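Local coordinates for insecticidal protein (Brevibacillus laterosporus, PDB 7ML9) that is toxic to the western corn rootworm and, as an ETX/MTX2-family member, probably kills by forming beta-barrel pores in membranes, at residues E216-A221 and I268-G273; N140-G145 and T169-Q174; Y86-A91 and L148-T153; V245-Q250 and F260-R265. All blocks are in the same frame, centred on the assembly; numbering follows the deposited sequence.

Following the chain from strand 86-115, interaction 3 closes the first loop, bringing residues 86-91 against the loop 148-153 after a long excursion of mostly strand. Interaction 2 opens at 140-145, inside that loop, and closes at 169-174, beyond it, so the two cross; Phe173 N lies 3.0 Å from Thr152 O where they meet. Interaction 1 then pairs 216-221 with 268-273, and the short closure of interaction 4, between 245-250 and 260-265, falls wholly within its span. Interactions 1 and 2 join through strands 266-289 and 130-147, adjacent in the large sheet. Interaction 4 fastens helix 242-252 to the strand flanking 266-289, while interactions 2 and 3 attach the two-stranded sheet and its leading loop.

Interaction 1: residues E216-A221 and I268-G273; sequences EANLYA and IVKGQG
Six backbone hydrogen bonds hold 216-221 and 268-273 together as antiparallel neighbours in the large, elongated sheet of this aerolysin/ETX-type fold. They come in reciprocal pairs, Ala217 with Gly273, Leu219 with Gly271 and Ala221 with Val269; the shortest joins Gly271 N to Leu219 O at 2.7 Å. Leu219 N meets Gly271 O almost straight (172° at the hydrogen) but from above the carbonyl plane. At the non-hydrogen-bonded pairs, CA-H groups supplement the bonding, as where Lys270 CA lies 3.2 Å from Leu219 O.

A water extends the polar contact at one end, donating to Glu216 OE1 at 2.6 Å and accepting from Gln272 NE2 at 3.0 Å. It links a carboxylate and an amide whose planes are nearly perpendicular.

The two faces differ in chemistry. Ala217, Leu219, Ala221 and Val269 turn to the buried one, where Leu219 lies across the bare backbone of Gly271 and Gly273, its CD1 3.6 Å from Gln272 O. Thr142, Tyr171 and Phe173 pack against Leu219 on that face. Asn218, Tyr220, Lys270 and Gln272 occupy the other, more polar face, where Trp92 stacks on the Tyr220 ring. Lysine suits its place there because its aliphatic part can lie beside an aromatic ring while the ammonium travels on: CG, anti to the backbone N (chi1 -174°), brings the chain alongside Tyr220, with Lys270 CG 3.6 Å from Tyr220 CE1.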
loop_
_atom_site.group_PDB
_atom_site.type_symbol
_atom_site.label_atom_id
_atom_site.label_comp_id
_atom_site.label_asym_id
_atom_site.label_seq_id
_atom_site.Cartn_x
_atom_site.Cartn_y
_atom_site.Cartn_z
ATOM N N GLU A 216 -1.889 -2.018 -4.919
ATOM C CA GLU A 216 -2.082 -2.751 -3.683
ATOM C C GLU A 216 -0.773 -2.788 -2.925
ATOM O O GLU A 216 0.312 -2.752 -3.514
ATOM C CB GLU A 216 -2.551 -4.178 -3.949
ATOM C CG GLU A 216 -3.833 -4.277 -4.730
ATOM C CD GLU A 216 -5.013 -4.589 -3.845
ATOM O OE1 GLU A 216 -4.812 -4.670 -2.608
ATOM O OE2 GLU A 216 -6.134 -4.765 -4.381
ATOM N N ALA A 217 -0.891 -2.882 -1.610
ATOM C CA ALA A 217 0.249 -2.992 -0.726
ATOM C C ALA A 217 0.056 -4.205 0.175
ATOM O O ALA A 217 -1.070 -4.503 0.579
ATOM C CB ALA A 217 0.397 -1.735 0.123
ATOM N N ASN A 218 1.154 -4.905 0.467
ATOM C CA ASN A 218 1.182 -5.869 1.563
ATOM C C ASN A 218 1.683 -5.181 2.829
ATOM O O ASN A 218 2.696 -4.473 2.802
ATOM C CB ASN A 218 2.084 -7.052 1.235
ATOM C CG ASN A 218 1.580 -7.862 0.079
ATOM O OD1 ASN A 218 2.361 -8.293 -0.762
ATOM N ND2 ASN A 218 0.274 -8.058 0.012
ATOM N N LEU A 219 0.974 -5.386 3.928
ATOM C CA LEU A 219 1.350 -4.881 5.243
ATOM C C LEU A 219 1.824 -6.062 6.085
ATOM O O LEU A 219 1.168 -7.110 6.100
ATOM C CB LEU A 219 0.162 -4.191 5.911
ATOM C CG LEU A 219 -0.592 -3.198 5.008
ATOM C CD1 LEU A 219 -1.771 -2.612 5.757
ATOM C CD2 LEU A 219 0.342 -2.107 4.547
ATOM N N TYR A 220 2.976 -5.915 6.743
ATOM C CA TYR A 220 3.600 -7.026 7.466
ATOM C C TYR A 220 3.977 -6.571 8.864
ATOM O O TYR A 220 4.456 -5.450 9.056
ATOM C CB TYR A 220 4.880 -7.544 6.773
ATOM C CG TYR A 220 4.674 -8.167 5.417
ATOM C CD1 TYR A 220 4.098 -9.418 5.285
ATOM C CD2 TYR A 220 5.066 -7.501 4.256
ATOM C CE1 TYR A 220 3.919 -10.002 4.044
ATOM C CE2 TYR A 220 4.887 -8.077 3.011
ATOM C CZ TYR A 220 4.316 -9.326 2.909
ATOM O OH TYR A 220 4.126 -9.897 1.672
ATOM N N ALA A 221 3.778 -7.436 9.846
ATOM C CA ALA A 221 4.335 -7.188 11.166
ATOM C C ALA A 221 5.002 -8.469 11.642
ATOM O O ALA A 221 4.449 -9.562 11.469
ATOM C CB ALA A 221 3.250 -6.722 12.146
ATOM N N ILE A 268 5.294 -13.806 11.302
ATOM C CA ILE A 268 4.991 -12.640 10.472
ATOM C C ILE A 268 3.516 -12.702 10.114
ATOM O O ILE A 268 3.034 -13.732 9.628
ATOM C CB ILE A 268 5.869 -12.606 9.209
ATOM C CG1 ILE A 268 7.337 -12.474 9.588
ATOM C CG2 ILE A 268 5.434 -11.469 8.276
ATOM C CD1 ILE A 268 8.280 -12.761 8.436
ATOM N N VAL A 269 2.793 -11.615 10.366
ATOM C CA VAL A 269 1.375 -11.542 10.050
ATOM C C VAL A 269 1.188 -10.530 8.922
ATOM O O VAL A 269 1.875 -9.508 8.880
ATOM C CB VAL A 269 0.535 -11.189 11.294
ATOM C CG1 VAL A 269 0.875 -9.817 11.854
ATOM C CG2 VAL A 269 -0.944 -11.305 10.983
ATOM N N LYS A 270 0.276 -10.826 8.000
ATOM C CA LYS A 270 0.129 -10.053 6.769
ATOM C C LYS A 270 -1.246 -9.415 6.711
ATOM O O LYS A 270 -2.252 -10.082 6.972
ATOM C CB LYS A 270 0.337 -10.932 5.536
ATOM C CG LYS A 270 0.343 -10.151 4.219
ATOM C CD LYS A 270 0.271 -11.078 3.014
ATOM C CE LYS A 270 -1.140 -11.102 2.442
ATOM N NZ LYS A 270 -1.481 -9.833 1.733
ATOM N N GLY A 271 -1.282 -8.118 6.378
ATOM C CA GLY A 271 -2.506 -7.423 6.022
ATOM C C GLY A 271 -2.374 -6.807 4.635
ATOM O O GLY A 271 -1.439 -7.146 3.894
ATOM N N GLN A 272 -3.279 -5.901 4.276
ATOM C CA GLN A 272 -3.346 -5.388 2.911
ATOM C C GLN A 272 -3.837 -3.948 2.904
ATOM O O GLN A 272 -4.658 -3.548 3.733
ATOM C CB GLN A 272 -4.295 -6.211 2.033
ATOM C CG GLN A 272 -3.620 -7.220 1.139
ATOM C CD GLN A 272 -4.626 -8.119 0.443
ATOM O OE1 GLN A 272 -4.504 -9.352 0.466
ATOM N NE2 GLN A 272 -5.632 -7.502 -0.186
ATOM N N GLY A 273 -3.377 -3.192 1.901
ATOM C CA GLY A 273 -3.921 -1.874 1.644
ATOM C C GLY A 273 -4.005 -1.599 0.151
ATOM O O GLY A 273 -3.534 -2.387 -0.679
HETATM O O HOH W 1 -6.772 -4.812 -0.869
#

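Interaction 2: residues N140-G145 and T169-Q174; sequences NTTTHG and TEYNFQ
The amide of Asn140 lies over one face of the Tyr171 ring, the two planes 19° apart, and this stack is the compact part of the contact. Asn140 CG sits 3.7 Å above the ring plane, displaced toward the rim, and the two side chains run past each other in opposite directions. With chi1 at 76°, CG takes the crowded position between the backbone N and carbonyl carbon, and ND2 donates, within its amide plane, to both Thr169 OG1 and Glu170 O at 2.8 Å. Asparagine suits this buried place because one flat group supplies both donors, an acceptor and a stacking surface.

The two strands do not pair directly; their axes come no closer than 7.0 Å, and a water bridges them. It accepts from Asn172 N at 3.0 Å and sits within hydrogen-bonding distance of Asn140 OD1 and Thr142 OG1, sharing its protons among several acceptors. Thr142 OG1 donates to Asn172 O at 2.6 Å.

At Gly145 the backbones meet, its CA 3.1 Å from Phe173 O, and glycine suits this point because a CB would collide with that oxygen. The loose part is the exposed Gln174, whose CB points away from 140-145, although its N donates to Asn172 OD1 in an Asx turn. Beyond the stack, Tyr171 and Phe173 pack on Leu219 of strand 201-229, while Thr169 meets Met156 and Phe158 of its partner strand 153-160.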
loop_
_atom_site.group_PDB
_atom_site.type_symbol
_atom_site.label_atom_id
_atom_site.label_comp_id
_atom_site.label_asym_id
_atom_site.label_seq_id
_atom_site.Cartn_x
_atom_site.Cartn_y
_atom_site.Cartn_z
ATOM N N ASN A 140 -4.263 6.381 0.505
ATOM C CA ASN A 140 -4.220 4.948 0.750
ATOM C C ASN A 140 -5.390 4.576 1.653
ATOM O O ASN A 140 -5.992 5.431 2.307
ATOM C CB ASN A 140 -2.852 4.535 1.319
ATOM C CG ASN A 140 -2.671 4.895 2.799
ATOM O OD1 ASN A 140 -3.545 4.647 3.621
ATOM N ND2 ASN A 140 -1.506 5.447 3.138
ATOM N N THR A 141 -5.727 3.286 1.653
ATOM C CA THR A 141 -6.745 2.725 2.534
ATOM C C THR A 141 -6.229 1.395 3.061
ATOM O O THR A 141 -5.722 0.582 2.284
ATOM C CB THR A 141 -8.077 2.502 1.805
ATOM O OG1 THR A 141 -8.625 3.760 1.389
ATOM C CG2 THR A 141 -9.074 1.806 2.724
ATOM N N THR A 142 -6.336 1.179 4.366
ATOM C CA THR A 142 -6.019 -0.130 4.926
ATOM C C THR A 142 -7.251 -1.012 4.783
ATOM O O THR A 142 -8.289 -0.750 5.402
ATOM C CB THR A 142 -5.580 0.001 6.376
ATOM O OG1 THR A 142 -4.386 0.793 6.432
ATOM C CG2 THR A 142 -5.296 -1.397 6.958
ATOM N N THR A 143 -7.160 -2.028 3.925
ATOM C CA THR A 143 -8.324 -2.840 3.600
ATOM C C THR A 143 -8.395 -4.123 4.422
ATOM O O THR A 143 -9.495 -4.604 4.706
ATOM C CB THR A 143 -8.319 -3.196 2.102
ATOM O OG1 THR A 143 -7.072 -3.810 1.759
ATOM C CG2 THR A 143 -8.494 -1.918 1.230
ATOM N N HIS A 144 -7.249 -4.700 4.780
ATOM C CA HIS A 144 -7.166 -5.815 5.724
ATOM C C HIS A 144 -6.223 -5.365 6.831
ATOM O O HIS A 144 -4.998 -5.468 6.683
ATOM C CB HIS A 144 -6.654 -7.083 5.057
ATOM C CG HIS A 144 -7.569 -7.640 4.014
ATOM N ND1 HIS A 144 -7.901 -6.954 2.864
ATOM C CD2 HIS A 144 -8.187 -8.841 3.928
ATOM C CE1 HIS A 144 -8.702 -7.700 2.125
ATOM N NE2 HIS A 144 -8.889 -8.851 2.747
ATOM N N GLY A 145 -6.793 -4.850 7.928
ATOM C CA GLY A 145 -5.992 -4.271 8.980
ATOM C C GLY A 145 -5.428 -5.310 9.943
ATOM O O GLY A 145 -5.880 -6.452 10.011
ATOM N N THR A 169 3.805 6.526 0.637
ATOM C CA THR A 169 2.552 6.684 1.357
ATOM C C THR A 169 2.683 5.874 2.644
ATOM O O THR A 169 3.348 4.839 2.664
ATOM C CB THR A 169 1.360 6.222 0.509
ATOM O OG1 THR A 169 0.125 6.589 1.133
ATOM C CG2 THR A 169 1.383 4.697 0.269
ATOM N N GLU A 170 2.092 6.381 3.718
ATOM C CA GLU A 170 2.236 5.789 5.043
ATOM C C GLU A 170 0.924 5.136 5.453
ATOM O O GLU A 170 -0.113 5.807 5.543
ATOM C CB GLU A 170 2.664 6.828 6.081
ATOM C CG GLU A 170 2.969 6.206 7.438
ATOM C CD GLU A 170 3.532 7.198 8.438
ATOM O OE1 GLU A 170 3.016 8.336 8.500
ATOM O OE2 GLU A 170 4.497 6.838 9.153
ATOM N N TYR A 171 0.968 3.827 5.685
ATOM C CA TYR A 171 -0.202 3.086 6.125
ATOM C C TYR A 171 -0.276 3.088 7.641
ATOM O O TYR A 171 0.740 2.919 8.320
ATOM C CB TYR A 171 -0.146 1.634 5.636
ATOM C CG TYR A 171 -0.477 1.484 4.184
ATOM C CD1 TYR A 171 -1.787 1.347 3.766
ATOM C CD2 TYR A 171 0.523 1.499 3.229
ATOM C CE1 TYR A 171 -2.092 1.220 2.430
ATOM C CE2 TYR A 171 0.229 1.374 1.895
ATOM C CZ TYR A 171 -1.075 1.238 1.503
ATOM O OH TYR A 171 -1.372 1.109 0.167
ATOM N N ASN A 172 -1.477 3.290 8.163
ATOM C CA ASN A 172 -1.794 2.931 9.537
ATOM C C ASN A 172 -2.481 1.571 9.509
ATOM O O ASN A 172 -3.476 1.390 8.800
ATOM C CB ASN A 172 -2.686 3.981 10.201
ATOM C CG ASN A 172 -2.872 3.730 11.688
ATOM O OD1 ASN A 172 -3.214 2.621 12.105
ATOM N ND2 ASN A 172 -2.629 4.758 12.498
ATOM N N PHE A 173 -1.954 0.625 10.294
ATOM C CA PHE A 173 -2.375 -0.769 10.181
ATOM C C PHE A 173 -3.784 -1.019 10.700
ATOM O O PHE A 173 -4.308 -2.116 10.490
ATOM C CB PHE A 173 -1.380 -1.681 10.907
ATOM C CG PHE A 173 -0.109 -1.962 10.130
ATOM C CD1 PHE A 173 0.375 -1.072 9.176
ATOM C CD2 PHE A 173 0.605 -3.125 10.360
ATOM C CE1 PHE A 173 1.549 -1.339 8.469
ATOM C CE2 PHE A 173 1.774 -3.405 9.661
ATOM C CZ PHE A 173 2.250 -2.510 8.707
ATOM N N GLN A 174 -4.429 -0.058 11.357
ATOM C CA GLN A 174 -5.789 -0.309 11.819
ATOM C C GLN A 174 -6.745 -0.420 10.638
ATOM O O GLN A 174 -6.667 0.363 9.682
ATOM C CB GLN A 174 -6.262 0.792 12.766
ATOM C CG GLN A 174 -7.719 0.631 13.215
ATOM C CD GLN A 174 -8.250 1.833 13.996
ATOM O OE1 GLN A 174 -7.566 2.378 14.869
ATOM N NE2 GLN A 174 -9.477 2.242 13.687
HETATM O O HOH W 2 -3.724 3.615 6.204
#

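Interaction 3: residues Y86-A91 and L148-T153; sequences YKVNNA and LGVKTT
Tyr86 sets CG anti to its backbone N (chi1 171°), which swings the phenol across to the loop 148-153, where its hydroxyl meets a main-chain carbonyl. Val88 places CG1 anti to the backbone N as well (chi1 -179°), leaving CG2 beside the N and directed at the same loop. These two residues and Ala91 carry this strand-to-loop packing: the classic beta bulge at Asn89 and Asn90, opposite Asn222, shifts the alternation of the edge strand 86-115 and lets Ala91 point to the same side.

Tyr86 OH donates to Leu148 O at 2.8 Å from above the carbonyl plane, the oxygen lying at the ring's edge. The leucine also touches the phenol, Leu148 CD2 lying 3.6 Å from Tyr86 OH. Val88 CG2 then bridges two neighbours, 4.0 Å from Leu148 CB and 4.0 Å from Val150 CG1. Between those residues the loop turns at Gly149, whose positive phi (87°) suits a residue without CB.

Farther along, Ala91 CB and Thr152 CG2 are squeezed to 3.5 Å, tighter than usual carbon contact; alanine's small methyl suits so close an approach. Thr152 OG1 donates to Val150 O at 3.0 Å, bracing the loop from within. Phe173 packs on Ala91, Leu148 and Thr152, and helix 28-48 on Tyr86. A single directed bond thus satisfies a loop carbonyl, while aliphatic carbons, indifferent to exact direction, supply the remaining adhesion.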
loop_
_atom_site.group_PDB
_atom_site.type_symbol
_atom_site.label_atom_id
_atom_site.label_comp_id
_atom_site.label_asym_id
_atom_site.label_seq_id
_atom_site.Cartn_x
_atom_site.Cartn_y
_atom_site.Cartn_z
ATOM N N TYR A 86 4.576 -10.906 24.482
ATOM C CA TYR A 86 4.067 -10.458 23.190
ATOM C C TYR A 86 4.718 -9.129 22.824
ATOM O O TYR A 86 4.769 -8.211 23.645
ATOM C CB TYR A 86 2.548 -10.317 23.239
ATOM C CG TYR A 86 1.981 -9.652 22.000
ATOM C CD1 TYR A 86 1.822 -10.363 20.820
ATOM C CD2 TYR A 86 1.634 -8.304 22.003
ATOM C CE1 TYR A 86 1.320 -9.743 19.664
ATOM C CE2 TYR A 86 1.141 -7.677 20.857
ATOM C CZ TYR A 86 0.979 -8.402 19.696
ATOM O OH TYR A 86 0.480 -7.793 18.556
ATOM N N LYS A 87 5.205 -9.018 21.589
ATOM C CA LYS A 87 5.967 -7.847 21.186
ATOM C C LYS A 87 5.829 -7.666 19.684
ATOM O O LYS A 87 5.907 -8.639 18.938
ATOM C CB LYS A 87 7.448 -8.017 21.563
ATOM C CG LYS A 87 8.331 -6.836 21.237
ATOM C CD LYS A 87 9.613 -6.913 22.052
ATOM C CE LYS A 87 10.248 -5.540 22.224
ATOM N NZ LYS A 87 11.009 -5.154 21.005
ATOM N N VAL A 88 5.630 -6.430 19.235
ATOM C CA VAL A 88 5.733 -6.128 17.812
ATOM C C VAL A 88 7.194 -5.776 17.556
ATOM O O VAL A 88 7.695 -4.778 18.073
ATOM C CB VAL A 88 4.794 -4.992 17.395
ATOM C CG1 VAL A 88 4.931 -4.740 15.907
ATOM C CG2 VAL A 88 3.351 -5.336 17.755
ATOM N N ASN A 89 7.888 -6.609 16.785
ATOM C CA ASN A 89 9.324 -6.437 16.567
ATOM C C ASN A 89 9.642 -5.513 15.398
ATOM O O ASN A 89 10.601 -4.738 15.467
ATOM C CB ASN A 89 9.994 -7.785 16.308
ATOM C CG ASN A 89 9.776 -8.763 17.436
ATOM O OD1 ASN A 89 9.982 -8.422 18.595
ATOM N ND2 ASN A 89 9.361 -9.984 17.103
ATOM N N ASN A 90 8.880 -5.620 14.314
ATOM C CA ASN A 90 9.069 -4.754 13.168
ATOM C C ASN A 90 7.790 -4.740 12.351
ATOM O O ASN A 90 6.943 -5.630 12.444
ATOM C CB ASN A 90 10.257 -5.194 12.309
ATOM C CG ASN A 90 10.731 -4.100 11.373
ATOM O OD1 ASN A 90 10.542 -2.912 11.642
ATOM N ND2 ASN A 90 11.337 -4.495 10.259
ATOM N N ALA A 91 7.639 -3.671 11.573
ATOM C CA ALA A 91 6.492 -3.563 10.684
ATOM C C ALA A 91 6.942 -2.867 9.406
ATOM O O ALA A 91 7.756 -1.943 9.455
ATOM C CB ALA A 91 5.341 -2.806 11.340
ATOM N N LEU A 148 -2.759 -4.762 16.474
ATOM C CA LEU A 148 -1.546 -5.235 17.113
ATOM C C LEU A 148 -1.425 -4.819 18.570
ATOM O O LEU A 148 -0.471 -5.240 19.230
ATOM C CB LEU A 148 -0.324 -4.750 16.330
ATOM C CG LEU A 148 -0.191 -5.398 14.949
ATOM C CD1 LEU A 148 0.671 -4.530 14.030
ATOM C CD2 LEU A 148 0.421 -6.806 15.097
ATOM N N GLY A 149 -2.361 -4.026 19.090
ATOM C CA GLY A 149 -2.300 -3.568 20.465
ATOM C C GLY A 149 -1.487 -2.311 20.670
ATOM O O GLY A 149 -1.331 -1.864 21.815
ATOM N N VAL A 150 -0.961 -1.734 19.593
ATOM C CA VAL A 150 -0.166 -0.516 19.626
ATOM C C VAL A 150 -0.268 0.102 18.239
ATOM O O VAL A 150 -0.378 -0.609 17.232
ATOM C CB VAL A 150 1.302 -0.802 20.033
ATOM C CG1 VAL A 150 1.932 -1.862 19.126
ATOM C CG2 VAL A 150 2.130 0.460 20.022
ATOM N N LYS A 151 -0.277 1.433 18.185
ATOM C CA LYS A 151 -0.328 2.101 16.892
ATOM C C LYS A 151 0.880 1.693 16.060
ATOM O O LYS A 151 2.026 1.778 16.510
ATOM C CB LYS A 151 -0.378 3.622 17.066
ATOM C CG LYS A 151 -0.593 4.370 15.746
ATOM C CD LYS A 151 0.107 5.717 15.736
ATOM C CE LYS A 151 -0.079 6.430 14.407
ATOM N NZ LYS A 151 0.881 7.575 14.304
ATOM N N THR A 152 0.615 1.221 14.848
ATOM C CA THR A 152 1.640 0.663 13.982
ATOM C C THR A 152 1.463 1.274 12.600
ATOM O O THR A 152 0.346 1.307 12.071
ATOM C CB THR A 152 1.536 -0.872 13.926
ATOM O OG1 THR A 152 1.739 -1.405 15.242
ATOM C CG2 THR A 152 2.567 -1.466 12.972
ATOM N N THR A 153 2.557 1.792 12.050
ATOM C CA THR A 153 2.565 2.450 10.752
ATOM C C THR A 153 3.751 1.938 9.961
ATOM O O THR A 153 4.740 1.448 10.518
ATOM C CB THR A 153 2.673 3.994 10.850
ATOM O OG1 THR A 153 3.879 4.353 11.534
ATOM C CG2 THR A 153 1.486 4.591 11.568
#

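Interaction 4: residues V245-Q250 and F260-R265; sequences VLTKCQ and FQPSGR. With EDO (1,2-ethanediol), chain H.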
loop_
_atom_site.group_PDB
_atom_site.type_symbol
_atom_site.label_atom_id
_atom_site.label_comp_id
_atom_site.label_asym_id
_atom_site.label_seq_id
_atom_site.Cartn_x
_atom_site.Cartn_y
_atom_site.Cartn_z
ATOM N N VAL A 245 5.128 -23.097 17.595
ATOM C CA VAL A 245 3.746 -23.533 17.725
ATOM C C VAL A 245 2.995 -23.306 16.419
ATOM O O VAL A 245 2.216 -24.158 15.985
ATOM C CB VAL A 245 3.066 -22.835 18.916
ATOM C CG1 VAL A 245 1.570 -23.198 18.986
ATOM C CG2 VAL A 245 3.795 -23.196 20.228
ATOM N N LEU A 246 3.235 -22.167 15.749
ATOM C CA LEU A 246 2.570 -21.950 14.464
ATOM C C LEU A 246 3.025 -22.974 13.429
ATOM O O LEU A 246 2.212 -23.485 12.661
ATOM C CB LEU A 246 2.836 -20.529 13.951
ATOM C CG LEU A 246 2.261 -20.230 12.557
ATOM C CD1 LEU A 246 0.733 -20.178 12.581
ATOM C CD2 LEU A 246 2.846 -18.927 11.981
ATOM N N THR A 247 4.321 -23.273 13.389
ATOM C CA THR A 247 4.813 -24.247 12.426
ATOM C C THR A 247 4.097 -25.579 12.595
ATOM O O THR A 247 3.663 -26.191 11.611
ATOM C CB THR A 247 6.324 -24.410 12.580
ATOM O OG1 THR A 247 6.958 -23.139 12.394
ATOM C CG2 THR A 247 6.896 -25.419 11.564
ATOM N N LYS A 248 3.902 -26.006 13.846
ATOM C CA LYS A 248 3.233 -27.274 14.107
ATOM C C LYS A 248 1.777 -27.221 13.678
ATOM O O LYS A 248 1.282 -28.129 12.994
ATOM C CB LYS A 248 3.346 -27.611 15.604
ATOM C CG LYS A 248 2.602 -28.878 16.007
ATOM C CD LYS A 248 2.828 -29.184 17.488
ATOM C CE LYS A 248 2.137 -30.499 17.866
ATOM N NZ LYS A 248 2.049 -30.608 19.347
ATOM N N CYS A 249 1.078 -26.147 14.063
ATOM C CA CYS A 249 -0.349 -26.037 13.809
ATOM C C CYS A 249 -0.643 -25.983 12.311
ATOM O O CYS A 249 -1.628 -26.578 11.847
ATOM C CB CYS A 249 -0.881 -24.796 14.524
ATOM S SG CYS A 249 -1.198 -25.154 16.304
ATOM N N GLN A 250 0.215 -25.303 11.545
ATOM C CA GLN A 250 0.035 -25.257 10.093
ATOM C C GLN A 250 0.326 -26.609 9.450
ATOM O O GLN A 250 -0.400 -27.032 8.543
ATOM C CB GLN A 250 0.915 -24.159 9.503
ATOM C CG GLN A 250 0.365 -22.772 9.865
ATOM C CD GLN A 250 1.106 -21.621 9.185
ATOM O OE1 GLN A 250 2.320 -21.664 8.999
ATOM N NE2 GLN A 250 0.365 -20.578 8.836
ATOM N N PHE A 260 -0.547 -15.923 8.519
ATOM C CA PHE A 260 0.590 -15.986 9.422
ATOM C C PHE A 260 1.658 -16.870 8.801
ATOM O O PHE A 260 1.354 -17.846 8.108
ATOM C CB PHE A 260 0.220 -16.577 10.799
ATOM C CG PHE A 260 -0.688 -15.704 11.634
ATOM C CD1 PHE A 260 -2.023 -15.556 11.302
ATOM C CD2 PHE A 260 -0.208 -15.063 12.771
ATOM C CE1 PHE A 260 -2.866 -14.768 12.080
ATOM C CE2 PHE A 260 -1.053 -14.280 13.562
ATOM C CZ PHE A 260 -2.375 -14.130 13.204
ATOM N N GLN A 261 2.913 -16.539 9.086
ATOM C CA GLN A 261 4.041 -17.280 8.584
ATOM C C GLN A 261 5.077 -17.363 9.697
ATOM O O GLN A 261 5.386 -16.334 10.320
ATOM C CB GLN A 261 4.614 -16.547 7.366
ATOM C CG GLN A 261 5.714 -17.225 6.619
ATOM C CD GLN A 261 6.131 -16.359 5.429
ATOM O OE1 GLN A 261 5.371 -16.192 4.477
ATOM N NE2 GLN A 261 7.318 -15.787 5.499
ATOM N N PRO A 262 5.645 -18.539 9.970
ATOM C CA PRO A 262 6.697 -18.612 10.988
ATOM C C PRO A 262 7.975 -17.935 10.521
ATOM O O PRO A 262 8.301 -17.910 9.332
ATOM C CB PRO A 262 6.910 -20.119 11.192
ATOM C CG PRO A 262 6.386 -20.763 9.962
ATOM C CD PRO A 262 5.293 -19.861 9.420
ATOM N N SER A 263 8.710 -17.394 11.487
ATOM C CA SER A 263 9.990 -16.753 11.190
ATOM C C SER A 263 10.884 -17.003 12.404
ATOM O O SER A 263 11.037 -16.147 13.282
ATOM C CB SER A 263 9.826 -15.261 10.893
ATOM O OG SER A 263 11.083 -14.638 10.694
ATOM N N GLY A 264 11.467 -18.203 12.452
ATOM C CA GLY A 264 12.223 -18.600 13.630
ATOM C C GLY A 264 11.290 -18.681 14.832
ATOM O O GLY A 264 10.227 -19.307 14.776
ATOM N N ARG A 265 11.670 -18.017 15.927
ATOM C CA ARG A 265 10.819 -17.972 17.119
ATOM C C ARG A 265 9.630 -17.024 16.978
ATOM O O ARG A 265 8.711 -17.093 17.803
ATOM C CB ARG A 265 11.645 -17.550 18.342
ATOM C CG ARG A 265 12.823 -18.471 18.669
ATOM C CD ARG A 265 13.664 -17.910 19.828
ATOM N NE ARG A 265 12.843 -17.631 21.010
ATOM C CZ ARG A 265 12.545 -18.533 21.941
ATOM N NH1 ARG A 265 13.011 -19.771 21.834
ATOM N NH2 ARG A 265 11.783 -18.198 22.979
HETATM C C1 EDO H . 4.798 -27.957 20.984
HETATM O O1 EDO H . 3.404 -28.264 20.842
HETATM C C2 EDO H . 5.324 -27.318 19.706
HETATM O O2 EDO H . 6.736 -27.538 19.649
#
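Helix 242-252 rests on the short edge strand 260-263 in a plain helix-on-strand packing at one end of the large sheet, Leu246, Thr247 and Gln250 facing it. Leu246 CG is anti to the backbone N (chi1 176°), carrying CD2 to the strand backbone, 3.5 Å from Pro262 N. Leucine fits because this CD2 branch lies against the backbone between Phe260 and Pro262, while Phe260 crosses it at about a right angle and sends its ring on toward Val267 and Val269.

Gln250 lies one turn later. Its chain is extended beyond CG, and Gln250 NE2 donates to Phe260 O at 3.0 Å, the N-H fairly straight (159°), the carbonyl oxygen in the amide plane and NE2 above the carbonyl plane; a weak bond joins NE2 to Phe257 O. Gln250 OE1 meets the proline ring tip to tip, 3.5 Å from Pro262 CD. Thr247 crosses the CB-CG edge of that ring at about a right angle, with OG1 3.3 Å from Pro262 CB; its hydroxyl is hydrogen-bonded to Gly243 O in its own helix.

On another side of the helix, Lys248 forms a salt bridge with Asp39 of helix 28-48, and its NZ donates at 3.1 Å to O1 of an ethanediol probably from the crystallisation liquor. One side-chain-to-backbone bond, leucine packing and oxygens resting on proline carbons hold the strand, proline offering a rigid hydrocarbon surface and no N-H needing a partner.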